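PDB 4O7K: protein osa from Shigella flexneri, which suppresses the oncogenicity of Agrobacterium tumefaciens as a plasmid fertility inhibition factor of the ParB/Srx superfamily. Local coordinates for residues R78-L81 with A82-V85; K94-M97 with P98-R101; P104-A107 with A108-V112; A164-L167 with A168-G172. The protein carries 1 engineered substitution. All blocks are in the same frame, centred on the assembly; numbering follows the deposited sequence.

Contact 1. Residues R78-L81 with A82-V85; sequences RAWL and ALGV
Trp80 and Leu83 meet where helix 73-81 runs out into a type I beta turn, Leu81 to Gly84, inside the plasmid fertility inhibition family region. On the buried side Leu83 CB comes within 3.2 Å of Trp80 O, and CD1 of Leu83 lies at the edge of the Trp80 ring, near its plane, 4.1 Å from Trp80 CD1. With CG anti to the backbone N (chi1 -171°), Trp80 is directed into the interior, where helix 140-148 and Phe136 pack on it and its NE1 donates to the carbonyl of Gln89. The Leu81 side chain packs on Leu18 and Glu14 of helix 4-24. Ala82 belongs to the packed part too: its CB is 3.3 Å from Ala79 O and rests on Ala133, while its N is held by two weak bonds, to the carbonyls of Arg78 and Ala79. Firmer bonds follow, Leu83 N to Trp80 O at 3.0 Å and Gly84 N to Leu81 O at 3.1 Å. The open side holds the exposed Arg78, whose NE forms a salt bridge with Asp19, and the exit at Gly84, the first residue to abandon helical angles, with phi at 101°. One water spans this exit, donating to Trp80 O and to Gly84 O, 2.9 Å from each.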
ATOM      1  N   ARG A  78      -4.198  -8.898  -0.169  0.52 27.11           N
ATOM      2  CA  ARG A  78      -5.331  -9.781   0.125  0.52 26.16           C
ATOM      3  C   ARG A  78      -6.629  -9.018   0.374  0.52 26.12           C
ATOM      4  O   ARG A  78      -7.692  -9.397  -0.129  0.52 26.87           O
ATOM      5  CB  ARG A  78      -5.021 -10.658   1.336  0.52 25.56           C
ATOM      6  CG  ARG A  78      -6.177 -11.542   1.764  0.52 28.77           C
ATOM      7  CD  ARG A  78      -5.817 -12.406   2.961  0.52 26.91           C
ATOM      8  NE  ARG A  78      -6.925 -13.286   3.333  0.52 32.17           N
ATOM      9  CZ  ARG A  78      -7.913 -12.938   4.153  0.52 35.34           C
ATOM     10  NH1 ARG A  78      -7.938 -11.730   4.697  0.52 37.59           N
ATOM     11  NH2 ARG A  78      -8.879 -13.801   4.432  0.52 33.32           N
ATOM     12  N   ALA A  79      -6.548  -7.952   1.160  1.00 24.59           N
ATOM     13  CA  ALA A  79      -7.728  -7.146   1.468  1.00 23.48           C
ATOM     14  C   ALA A  79      -8.269  -6.462   0.212  1.00 24.27           C
ATOM     15  O   ALA A  79      -9.488  -6.297   0.040  1.00 25.14           O
ATOM     16  CB  ALA A  79      -7.396  -6.117   2.540  1.00 25.02           C
ATOM     17  N   TRP A  80      -7.361  -6.082  -0.679  1.00 25.41           N
ATOM     18  CA  TRP A  80      -7.737  -5.458  -1.948  1.00 25.34           C
ATOM     19  C   TRP A  80      -8.449  -6.472  -2.847  1.00 27.56           C
ATOM     20  O   TRP A  80      -9.469  -6.162  -3.457  1.00 24.65           O
ATOM     21  CB  TRP A  80      -6.495  -4.884  -2.642  1.00 22.14           C
ATOM     22  CG  TRP A  80      -6.759  -4.040  -3.848  1.00 23.20           C
ATOM     23  CD1 TRP A  80      -7.983  -3.744  -4.414  1.00 26.43           C
ATOM     24  CD2 TRP A  80      -5.773  -3.402  -4.664  1.00 22.66           C
ATOM     25  NE1 TRP A  80      -7.803  -2.945  -5.524  1.00 24.17           N
ATOM     26  CE2 TRP A  80      -6.457  -2.725  -5.704  1.00 26.40           C
ATOM     27  CE3 TRP A  80      -4.366  -3.328  -4.620  1.00 25.74           C
ATOM     28  CZ2 TRP A  80      -5.794  -1.982  -6.678  1.00 29.99           C
ATOM     29  CZ3 TRP A  80      -3.708  -2.590  -5.584  1.00 23.37           C
ATOM     30  CH2 TRP A  80      -4.423  -1.923  -6.604  1.00 28.69           C
ATOM     31  N   LEU A  81      -7.921  -7.689  -2.910  1.00 28.16           N
ATOM     32  CA  LEU A  81      -8.570  -8.753  -3.661  1.00 24.69           C
ATOM     33  C   LEU A  81      -9.977  -9.043  -3.127  1.00 27.84           C
ATOM     34  O   LEU A  81     -10.836  -9.528  -3.861  1.00 27.83           O
ATOM     35  CB  LEU A  81      -7.728 -10.026  -3.626  1.00 25.84           C
ATOM     36  CG  LEU A  81      -6.487 -10.022  -4.514  1.00 25.77           C
ATOM     37  CD1 LEU A  81      -5.570 -11.173  -4.136  1.00 29.71           C
ATOM     38  CD2 LEU A  81      -6.855 -10.100  -5.986  1.00 25.45           C
ATOM     39  N   ALA A  82     -10.215  -8.735  -1.855  1.00 28.22           N
ATOM     40  CA  ALA A  82     -11.519  -8.997  -1.244  1.00 33.28           C
ATOM     41  C   ALA A  82     -12.604  -8.027  -1.739  1.00 30.09           C
ATOM     42  O   ALA A  82     -13.789  -8.182  -1.428  1.00 32.93           O
ATOM     43  CB  ALA A  82     -11.406  -8.944   0.276  1.00 33.39           C
ATOM     44  N   LEU A  83     -12.200  -7.033  -2.521  1.00 24.16           N
ATOM     45  CA  LEU A  83     -13.150  -6.167  -3.186  1.00 27.34           C
ATOM     46  C   LEU A  83     -13.973  -6.973  -4.183  1.00 33.47           C
ATOM     47  O   LEU A  83     -15.095  -6.608  -4.505  1.00 31.36           O
ATOM     48  CB  LEU A  83     -12.452  -5.024  -3.916  1.00 29.48           C
ATOM     49  CG  LEU A  83     -12.233  -3.680  -3.240  1.00 32.37           C
ATOM     50  CD1 LEU A  83     -11.942  -2.628  -4.313  1.00 30.54           C
ATOM     51  CD2 LEU A  83     -13.407  -3.278  -2.368  1.00 27.49           C
ATOM     52  N   GLY A  84     -13.399  -8.061  -4.683  1.00 28.38           N
ATOM     53  CA  GLY A  84     -14.066  -8.878  -5.677  1.00 34.66           C
ATOM     54  C   GLY A  84     -13.534  -8.589  -7.065  1.00 37.12           C
ATOM     55  O   GLY A  84     -12.656  -7.742  -7.225  1.00 37.66           O
ATOM     56  N   VAL A  85     -14.070  -9.273  -8.074  1.00 37.25           N
ATOM     57  CA  VAL A  85     -13.481  -9.223  -9.413  1.00 43.25           C
ATOM     58  C   VAL A  85     -14.170  -8.273 -10.390  1.00 44.05           C
ATOM     59  O   VAL A  85     -13.631  -7.984 -11.462  1.00 48.43           O
ATOM     60  CB  VAL A  85     -13.455 -10.623 -10.060  1.00 41.59           C
ATOM     61  CG1 VAL A  85     -12.473 -11.523  -9.331  1.00 43.25           C
ATOM     62  CG2 VAL A  85     -14.843 -11.229 -10.073  1.00 41.67           C
TER
HETATM   63  O   HOH W   1     -10.157  -6.809  -6.153  1.00 25.02           O

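Contact 2. Residues K94-M97 with P98-R101; sequences KQDM and PKDR
Asp96 and Lys99 are brought together by matching first torsions: in both, CG stands anti to the carbonyl carbon and beside the backbone N (chi1 -64° and -65°). The lysine chain then runs nearly extended before it bends at its last torsion, chi4 -90°. The result is a contact made by carbon and not by the charged end, for Asp96 OD1 lies 3.2 Å from Lys99 CE while Lys99 NZ stays 4.2 Å from that same oxygen. The charges may still attract at this range, but they form no salt bridge, and the other carboxylate oxygen, OD2, has a long, weak ion pair with Arg10. Beneath the side chains the backbone is a short 3-10 helix covering residues 94-99, in the long connection between helix 73-81 and helix 103-112. Its i to i+3 bonds follow in turn: Met97 N to Lys94 O within the first half, then Lys99 N to Asp96 O at 3.0 Å and Asp100 N to Met97 O, also 3.0 Å. Pro98 has no N-H to give, and its CD sits beside Met97 CB. Met97, extended beyond CG, is the buried member and reaches Met144 and Leu147 of helix 140-148, whereas Pro98 and Lys99 are exposed. Lys94 directs its NZ to a salt bridge with Glu150. At the far end Asp100 places CB 3.3 Å from Met97 O, and its OD1 accepts a bond from Lys102 N, capping that backbone N just before helix 103-112.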
ATOM      1  N   LYS A  94      -0.921  -9.998  -9.211  1.00 35.66           N
ATOM      2  CA  LYS A  94       0.409  -9.397  -9.272  1.00 31.87           C
ATOM      3  C   LYS A  94       1.035  -9.545 -10.657  1.00 37.82           C
ATOM      4  O   LYS A  94       1.491  -8.569 -11.241  1.00 36.85           O
ATOM      5  CB  LYS A  94       1.316 -10.031  -8.219  1.00 37.10           C
ATOM      6  CG  LYS A  94       1.821  -9.060  -7.189  1.00 39.60           C
ATOM      7  CD  LYS A  94       2.121  -9.755  -5.859  1.00 42.99           C
ATOM      8  CE  LYS A  94       3.385 -10.584  -5.915  1.00 46.13           C
ATOM      9  NZ  LYS A  94       3.732 -11.109  -4.555  1.00 56.63           N
ATOM     10  N   GLN A  95       1.001 -10.759 -11.201  1.00 39.87           N
ATOM     11  CA  GLN A  95       1.591 -11.029 -12.513  1.00 40.47           C
ATOM     12  C   GLN A  95       1.021 -10.161 -13.621  1.00 40.57           C
ATOM     13  O   GLN A  95       1.671  -9.967 -14.644  1.00 43.05           O
ATOM     14  CB  GLN A  95       1.424 -12.507 -12.886  1.00 43.84           C
ATOM     15  CG  GLN A  95       0.002 -13.029 -12.801  1.00 50.58           C
ATOM     16  CD  GLN A  95      -0.081 -14.536 -13.018  1.00 62.16           C
ATOM     17  OE1 GLN A  95      -0.307 -15.008 -14.137  1.00 64.98           O
ATOM     18  NE2 GLN A  95       0.109 -15.298 -11.943  1.00 53.86           N
ATOM     19  N   ASP A  96      -0.185  -9.634 -13.422  1.00 31.10           N
ATOM     20  CA  ASP A  96      -0.843  -8.859 -14.460  1.00 38.62           C
ATOM     21  C   ASP A  96      -0.811  -7.367 -14.181  1.00 39.42           C
ATOM     22  O   ASP A  96      -1.207  -6.560 -15.024  1.00 39.18           O
ATOM     23  CB  ASP A  96      -2.294  -9.316 -14.625  1.00 41.09           C
ATOM     24  CG  ASP A  96      -2.396 -10.745 -15.104  1.00 50.76           C
ATOM     25  OD1 ASP A  96      -1.575 -11.143 -15.954  1.00 50.60           O
ATOM     26  OD2 ASP A  96      -3.290 -11.470 -14.624  1.00 48.00           O
ATOM     27  N   MET A  97      -0.346  -6.996 -12.995  1.00 36.50           N
ATOM     28  CA  MET A  97      -0.317  -5.585 -12.640  1.00 36.01           C
ATOM     29  C   MET A  97       0.485  -4.727 -13.629  1.00 34.00           C
ATOM     30  O   MET A  97       0.052  -3.623 -13.946  1.00 33.74           O
ATOM     31  CB  MET A  97       0.220  -5.405 -11.218  1.00 36.68           C
ATOM     32  CG  MET A  97      -0.801  -5.758 -10.149  1.00 32.66           C
ATOM     33  SD  MET A  97      -0.098  -5.697  -8.493  1.00 29.88           S
ATOM     34  CE  MET A  97      -1.457  -6.346  -7.518  1.00 30.13           C
ATOM     35  N   PRO A  98       1.637  -5.224 -14.138  1.00 35.36           N
ATOM     36  CA  PRO A  98       2.344  -4.313 -15.050  1.00 36.39           C
ATOM     37  C   PRO A  98       1.612  -4.057 -16.362  1.00 38.60           C
ATOM     38  O   PRO A  98       1.994  -3.141 -17.085  1.00 40.98           O
ATOM     39  CB  PRO A  98       3.680  -5.032 -15.301  1.00 37.92           C
ATOM     40  CG  PRO A  98       3.885  -5.873 -14.086  1.00 38.65           C
ATOM     41  CD  PRO A  98       2.489  -6.363 -13.747  1.00 36.80           C
ATOM     42  N   LYS A  99       0.559  -4.823 -16.650  1.00 42.11           N
ATOM     43  CA  LYS A  99      -0.212  -4.621 -17.878  1.00 42.26           C
ATOM     44  C   LYS A  99      -1.166  -3.445 -17.765  1.00 45.20           C
ATOM     45  O   LYS A  99      -1.704  -2.984 -18.771  1.00 46.36           O
ATOM     46  CB  LYS A  99      -1.002  -5.882 -18.251  1.00 42.89           C
ATOM     47  CG  LYS A  99      -0.135  -7.070 -18.616  1.00 48.32           C
ATOM     48  CD  LYS A  99      -0.919  -8.377 -18.569  1.00 55.87           C
ATOM     49  CE  LYS A  99      -0.004  -9.555 -18.218  1.00 54.41           C
ATOM     50  NZ  LYS A  99       0.611 -10.207 -19.408  1.00 66.21           N
ATOM     51  N   ASP A 100      -1.387  -2.969 -16.540  1.00 38.77           N
ATOM     52  CA  ASP A 100      -2.301  -1.852 -16.305  1.00 38.92           C
ATOM     53  C   ASP A 100      -1.840  -0.644 -17.117  1.00 48.16           C
ATOM     54  O   ASP A 100      -0.639  -0.424 -17.272  1.00 43.38           O
ATOM     55  CB  ASP A 100      -2.370  -1.517 -14.812  1.00 39.45           C
ATOM     56  CG  ASP A 100      -3.348  -0.408 -14.502  1.00 44.71           C
ATOM     57  OD1 ASP A 100      -2.978   0.776 -14.644  1.00 45.86           O
ATOM     58  OD2 ASP A 100      -4.481  -0.718 -14.081  1.00 45.11           O
ATOM     59  N   ARG A 101      -2.785   0.132 -17.641  1.00 43.32           N
ATOM     60  CA  ARG A 101      -2.439   1.183 -18.598  1.00 45.36           C
ATOM     61  C   ARG A 101      -1.628   2.317 -17.974  1.00 42.09           C
ATOM     62  O   ARG A 101      -0.851   2.974 -18.669  1.00 46.01           O
ATOM     63  CB  ARG A 101      -3.703   1.751 -19.258  1.00 52.99           C
ATOM     64  CG  ARG A 101      -4.565   2.600 -18.340  1.00 57.45           C
ATOM     65  CD  ARG A 101      -4.764   4.011 -18.890  1.00 67.44           C
ATOM     66  NE  ARG A 101      -5.749   4.765 -18.113  1.00 81.31           N
ATOM     67  CZ  ARG A 101      -5.666   6.068 -17.854  1.00 84.60           C
ATOM     68  NH1 ARG A 101      -6.609   6.664 -17.135  1.00 83.24           N
ATOM     69  NH2 ARG A 101      -4.642   6.779 -18.308  1.00 84.58           N
TER

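Contact 3. Residues P104-A107 with A108-V112; sequences PSSA and AHFAV
Pro104 O accepts Ala108 N at 2.9 Å, an i to i+4 bond of helix 103-112, a surface alpha-helix of the plasmid fertility inhibition family region. The methyl of Ala108 also rests near that carbonyl, on an exposed flank. Ser105 repeats the pattern, its O accepting His109 N at 3.2 Å. His109 leads its ring to Val118 and Pro119, and its NE2 is bonded to Ser116 OG. Ser106 meets Phe110 with both its carbonyl and its hydroxyl. Its O takes Phe110 N at 2.9 Å and also lies near the plane of the Phe110 ring, at its edge, 3.4 Å from CD2. The hydroxyl of Ser106, placed anti to the backbone N (chi1 -175°), reaches the same aromatic edge in the ring plane, with OG 3.6 Å from both Phe110 CD2 and Phe110 CE2. On the inward side Phe110 is buried, stacked with Trp145 of helix 140-148 and resting on Ala55 and Met57 of strand 55-58. Ala107, next in line, touches Trp145 as well, and on its way to the following turn the backbone brings Ala107 O to 3.4 Å from Ala111 CB.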
ATOM      1  N   PRO A 104       3.208   2.054 -16.657  1.00 41.11           N
ATOM      2  CA  PRO A 104       4.482   2.643 -17.099  1.00 40.07           C
ATOM      3  C   PRO A 104       4.695   4.052 -16.549  1.00 35.19           C
ATOM      4  O   PRO A 104       5.818   4.409 -16.200  1.00 36.85           O
ATOM      5  CB  PRO A 104       4.347   2.661 -18.625  1.00 41.14           C
ATOM      6  CG  PRO A 104       3.432   1.519 -18.927  1.00 42.44           C
ATOM      7  CD  PRO A 104       2.424   1.546 -17.803  1.00 37.88           C
ATOM      8  N   SER A 105       3.624   4.835 -16.465  1.00 36.25           N
ATOM      9  CA  SER A 105       3.714   6.178 -15.908  1.00 34.07           C
ATOM     10  C   SER A 105       4.100   6.123 -14.433  1.00 36.30           C
ATOM     11  O   SER A 105       4.898   6.920 -13.964  1.00 34.06           O
ATOM     12  CB  SER A 105       2.390   6.921 -16.079  1.00 39.54           C
ATOM     13  OG  SER A 105       2.421   8.162 -15.400  1.00 45.09           O
ATOM     14  N   SER A 106       3.528   5.176 -13.698  1.00 33.84           N
ATOM     15  CA  SER A 106       3.897   5.016 -12.298  1.00 39.59           C
ATOM     16  C   SER A 106       5.365   4.587 -12.154  1.00 33.83           C
ATOM     17  O   SER A 106       6.119   5.140 -11.338  1.00 34.23           O
ATOM     18  CB  SER A 106       2.978   3.999 -11.624  1.00 35.19           C
ATOM     19  OG  SER A 106       3.253   3.933 -10.236  1.00 35.26           O
ATOM     20  N   ALA A 107       5.769   3.597 -12.945  1.00 34.77           N
ATOM     21  CA  ALA A 107       7.140   3.095 -12.911  1.00 30.90           C
ATOM     22  C   ALA A 107       8.143   4.215 -13.184  1.00 34.95           C
ATOM     23  O   ALA A 107       9.203   4.295 -12.543  1.00 31.74           O
ATOM     24  CB  ALA A 107       7.309   1.974 -13.916  1.00 31.75           C
ATOM     25  N   ALA A 108       7.794   5.082 -14.126  1.00 33.50           N
ATOM     26  CA  ALA A 108       8.633   6.228 -14.473  1.00 38.21           C
ATOM     27  C   ALA A 108       8.808   7.166 -13.288  1.00 35.80           C
ATOM     28  O   ALA A 108       9.913   7.610 -13.004  1.00 35.73           O
ATOM     29  CB  ALA A 108       8.042   6.982 -15.653  1.00 35.08           C
ATOM     30  N   HIS A 109       7.718   7.475 -12.590  0.52 34.08           N
ATOM     31  CA  HIS A 109       7.811   8.361 -11.430  0.52 34.42           C
ATOM     32  C   HIS A 109       8.641   7.699 -10.343  0.52 30.78           C
ATOM     33  O   HIS A 109       9.479   8.342  -9.715  0.52 34.37           O
ATOM     34  CB  HIS A 109       6.428   8.736 -10.883  0.52 32.69           C
ATOM     35  CG  HIS A 109       6.457   9.882  -9.913  0.52 31.07           C
ATOM     36  ND1 HIS A 109       5.326  10.357  -9.283  0.52 30.44           N
ATOM     37  CD2 HIS A 109       7.484  10.651  -9.475  0.52 29.40           C
ATOM     38  CE1 HIS A 109       5.654  11.369  -8.499  0.52 27.76           C
ATOM     39  NE2 HIS A 109       6.957  11.566  -8.597  0.52 30.63           N
ATOM     40  N   PHE A 110       8.424   6.402 -10.135  1.00 29.36           N
ATOM     41  CA  PHE A 110       9.192   5.670  -9.118  1.00 28.64           C
ATOM     42  C   PHE A 110      10.677   5.593  -9.476  1.00 34.37           C
ATOM     43  O   PHE A 110      11.530   5.368  -8.611  1.00 28.51           O
ATOM     44  CB  PHE A 110       8.646   4.249  -8.922  1.00 28.90           C
ATOM     45  CG  PHE A 110       7.571   4.144  -7.866  1.00 32.60           C
ATOM     46  CD1 PHE A 110       7.885   4.260  -6.517  1.00 31.12           C
ATOM     47  CD2 PHE A 110       6.244   3.912  -8.220  1.00 30.93           C
ATOM     48  CE1 PHE A 110       6.894   4.156  -5.536  1.00 27.34           C
ATOM     49  CE2 PHE A 110       5.248   3.813  -7.245  1.00 29.79           C
ATOM     50  CZ  PHE A 110       5.571   3.931  -5.907  1.00 25.50           C
ATOM     51  N   ALA A 111      10.980   5.777 -10.755  1.00 31.21           N
ATOM     52  CA  ALA A 111      12.355   5.646 -11.226  1.00 35.78           C
ATOM     53  C   ALA A 111      13.210   6.838 -10.806  1.00 35.96           C
ATOM     54  O   ALA A 111      14.434   6.715 -10.667  1.00 36.95           O
ATOM     55  CB  ALA A 111      12.380   5.475 -12.746  1.00 32.69           C
ATOM     56  N   VAL A 112      12.574   7.986 -10.584  1.00 34.80           N
ATOM     57  CA  VAL A 112      13.321   9.214 -10.309  1.00 35.96           C
ATOM     58  C   VAL A 112      14.078   9.186  -8.985  1.00 40.23           C
ATOM     59  O   VAL A 112      15.280   9.483  -8.946  1.00 33.45           O
ATOM     60  CB  VAL A 112      12.404  10.441 -10.323  1.00 33.39           C
ATOM     61  CG1 VAL A 112      13.173  11.672  -9.872  1.00 32.34           C
ATOM     62  CG2 VAL A 112      11.841  10.640 -11.715  1.00 34.76           C
TER

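Contact 4. Residues A164-L167 with A168-G172; sequences AVML and AEHVG. With IPA (isopropyl alcohol), chain F.
Met166 and His170 meet along the exposed side of helix 161-171, an alpha-helix that packs against strand 67-72 of the small antiparallel sheet. The imidazole is turned edge-on to the helix backbone: Met166 O lies in the ring plane, 3.2 Å from His170 CD2. That position follows from a first torsion that sets His170 CG beside the backbone N (chi1 -67°), bringing its CD2 edge back to the carbonyl one turn earlier. The same carbonyl accepts His170 N at 3.2 Å, so backbone and ring edge of one residue meet one oxygen. The Met166 side chain stays looser, CG approaching the imidazole no nearer than 4.3 Å, and reaches Pro125 beyond. Phe132 stacks on the ring of His170. On the buried side Leu167 packs onto Val123, Pro125 and Ser158, while Val171 lies against Val71 and holds its CG2 3.3 Å from Leu167 O. Val171 N bonds to that oxygen at 2.8 Å. Ala164 O accepts Ala168 N at 2.9 Å, and Ala168 rests on Val69 and Pro176. An isopropyl alcohol, probably from the crystallisation liquor, occupies another edge of the imidazole: its O2 is modelled 2.4 Å from His170 ND1, too short to be trusted in detail, with the donor undecided.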
ATOM      1  N   ALA A 164      -8.227   4.511  10.234  1.00 24.57           N
ATOM      2  CA  ALA A 164      -6.818   4.146  10.285  1.00 28.23           C
ATOM      3  C   ALA A 164      -6.607   2.967  11.226  1.00 26.74           C
ATOM      4  O   ALA A 164      -5.858   2.046  10.920  1.00 21.88           O
ATOM      5  CB  ALA A 164      -5.965   5.340  10.719  1.00 21.37           C
ATOM      6  N   VAL A 165      -7.300   2.975  12.359  1.00 25.81           N
ATOM      7  CA  VAL A 165      -7.135   1.890  13.314  1.00 24.07           C
ATOM      8  C   VAL A 165      -7.693   0.585  12.739  1.00 28.83           C
ATOM      9  O   VAL A 165      -7.095  -0.484  12.924  1.00 25.10           O
ATOM     10  CB  VAL A 165      -7.798   2.228  14.676  1.00 25.61           C
ATOM     11  CG1 VAL A 165      -7.882   0.989  15.560  1.00 27.94           C
ATOM     12  CG2 VAL A 165      -6.998   3.322  15.385  1.00 29.15           C
ATOM     13  N   MET A 166      -8.811   0.678  12.017  1.00 25.20           N
ATOM     14  CA  MET A 166      -9.397  -0.469  11.326  1.00 22.39           C
ATOM     15  C   MET A 166      -8.458  -1.052  10.267  1.00 22.48           C
ATOM     16  O   MET A 166      -8.288  -2.269  10.180  1.00 24.26           O
ATOM     17  CB  MET A 166     -10.725  -0.066  10.669  1.00 21.38           C
ATOM     18  CG  MET A 166     -11.678  -1.206  10.494  1.00 28.28           C
ATOM     19  SD  MET A 166     -13.227  -0.588   9.773  1.00 34.97           S
ATOM     20  CE  MET A 166     -13.622   0.758  10.879  1.00 23.80           C
ATOM     21  N   LEU A 167      -7.857  -0.186   9.452  1.00 21.96           N
ATOM     22  CA  LEU A 167      -6.836  -0.633   8.506  1.00 26.83           C
ATOM     23  C   LEU A 167      -5.675  -1.335   9.226  1.00 25.82           C
ATOM     24  O   LEU A 167      -5.282  -2.454   8.867  1.00 26.38           O
ATOM     25  CB  LEU A 167      -6.308   0.551   7.690  1.00 29.10           C
ATOM     26  CG  LEU A 167      -7.271   1.075   6.621  1.00 29.01           C
ATOM     27  CD1 LEU A 167      -6.847   2.463   6.143  1.00 24.63           C
ATOM     28  CD2 LEU A 167      -7.362   0.109   5.448  1.00 27.24           C
ATOM     29  N   ALA A 168      -5.127  -0.679  10.243  1.00 24.87           N
ATOM     30  CA  ALA A 168      -4.027  -1.257  11.009  1.00 27.78           C
ATOM     31  C   ALA A 168      -4.411  -2.630  11.572  1.00 27.48           C
ATOM     32  O   ALA A 168      -3.632  -3.576  11.485  1.00 25.20           O
ATOM     33  CB  ALA A 168      -3.605  -0.310  12.130  1.00 23.92           C
ATOM     34  N   GLU A 169      -5.632  -2.745  12.102  1.00 25.55           N
ATOM     35  CA  GLU A 169      -6.128  -4.026  12.605  1.00 24.11           C
ATOM     36  C   GLU A 169      -6.009  -5.156  11.585  1.00 29.12           C
ATOM     37  O   GLU A 169      -5.478  -6.225  11.888  1.00 29.93           O
ATOM     38  CB  GLU A 169      -7.598  -3.913  13.029  1.00 26.82           C
ATOM     39  CG  GLU A 169      -8.198  -5.251  13.443  1.00 31.47           C
ATOM     40  CD  GLU A 169      -9.686  -5.166  13.750  1.00 35.19           C
ATOM     41  OE1 GLU A 169     -10.228  -4.045  13.802  1.00 33.19           O
ATOM     42  OE2 GLU A 169     -10.317  -6.226  13.929  1.00 35.77           O
ATOM     43  N   HIS A 170      -6.509  -4.924  10.375  1.00 23.53           N
ATOM     44  CA  HIS A 170      -6.578  -5.990   9.381  1.00 26.89           C
ATOM     45  C   HIS A 170      -5.310  -6.156   8.540  1.00 28.58           C
ATOM     46  O   HIS A 170      -4.974  -7.271   8.167  1.00 29.50           O
ATOM     47  CB  HIS A 170      -7.785  -5.757   8.463  1.00 27.88           C
ATOM     48  CG  HIS A 170      -9.101  -5.908   9.160  1.00 27.98           C
ATOM     49  ND1 HIS A 170      -9.767  -7.112   9.235  1.00 30.65           N
ATOM     50  CD2 HIS A 170      -9.860  -5.015   9.841  1.00 25.02           C
ATOM     51  CE1 HIS A 170     -10.890  -6.951   9.920  1.00 30.36           C
ATOM     52  NE2 HIS A 170     -10.964  -5.690  10.306  1.00 25.26           N
ATOM     53  N   VAL A 171      -4.606  -5.066   8.231  1.00 26.54           N
ATOM     54  CA  VAL A 171      -3.450  -5.168   7.330  1.00 26.91           C
ATOM     55  C   VAL A 171      -2.203  -4.408   7.794  1.00 27.01           C
ATOM     56  O   VAL A 171      -1.218  -4.334   7.061  1.00 26.20           O
ATOM     57  CB  VAL A 171      -3.813  -4.688   5.891  1.00 22.60           C
ATOM     58  CG1 VAL A 171      -5.069  -5.424   5.368  1.00 24.61           C
ATOM     59  CG2 VAL A 171      -4.050  -3.178   5.847  1.00 24.49           C
ATOM     60  N   GLY A 172      -2.216  -3.874   9.014  1.00 22.30           N
ATOM     61  CA  GLY A 172      -1.099  -3.070   9.488  1.00 23.56           C
ATOM     62  C   GLY A 172      -0.003  -3.843  10.212  1.00 25.00           C
ATOM     63  O   GLY A 172      -0.228  -4.942  10.715  1.00 22.76           O
TER
HETATM   64  C1  IPA F 205     -10.400 -10.819   6.887  1.00 42.02           C
HETATM   65  C2  IPA F 205      -9.660 -10.370   8.141  1.00 50.42           C
HETATM   66  C3  IPA F 205      -8.461 -11.274   8.408  1.00 51.76           C
HETATM   67  O2  IPA F 205      -9.200  -9.048   7.961  1.00 48.92           O

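All four contacts lie within the plasmid fertility inhibition region and follow one another along the chain without interleaving. Contact 1 ends helix 73-81, contact 2 is the 3-10 segment in the connection after it, and contacts 3 and 4 lie on helices 103-112 and 161-171. Contacts 2 and 3 adjoin in sequence, with centres 14 Å apart. Helix 140-148 is a common support, touched by side chains of contacts 1, 2 and 3. Contact 4, across the chain's centre from contacts 2 and 3 (centres 26 and 28 Å away), packs instead on the three-stranded sheet; it meets contact 1 where Ala79 CB lies 3.7 Å from Val171 CG1, joining helices 73-81 and 161-171.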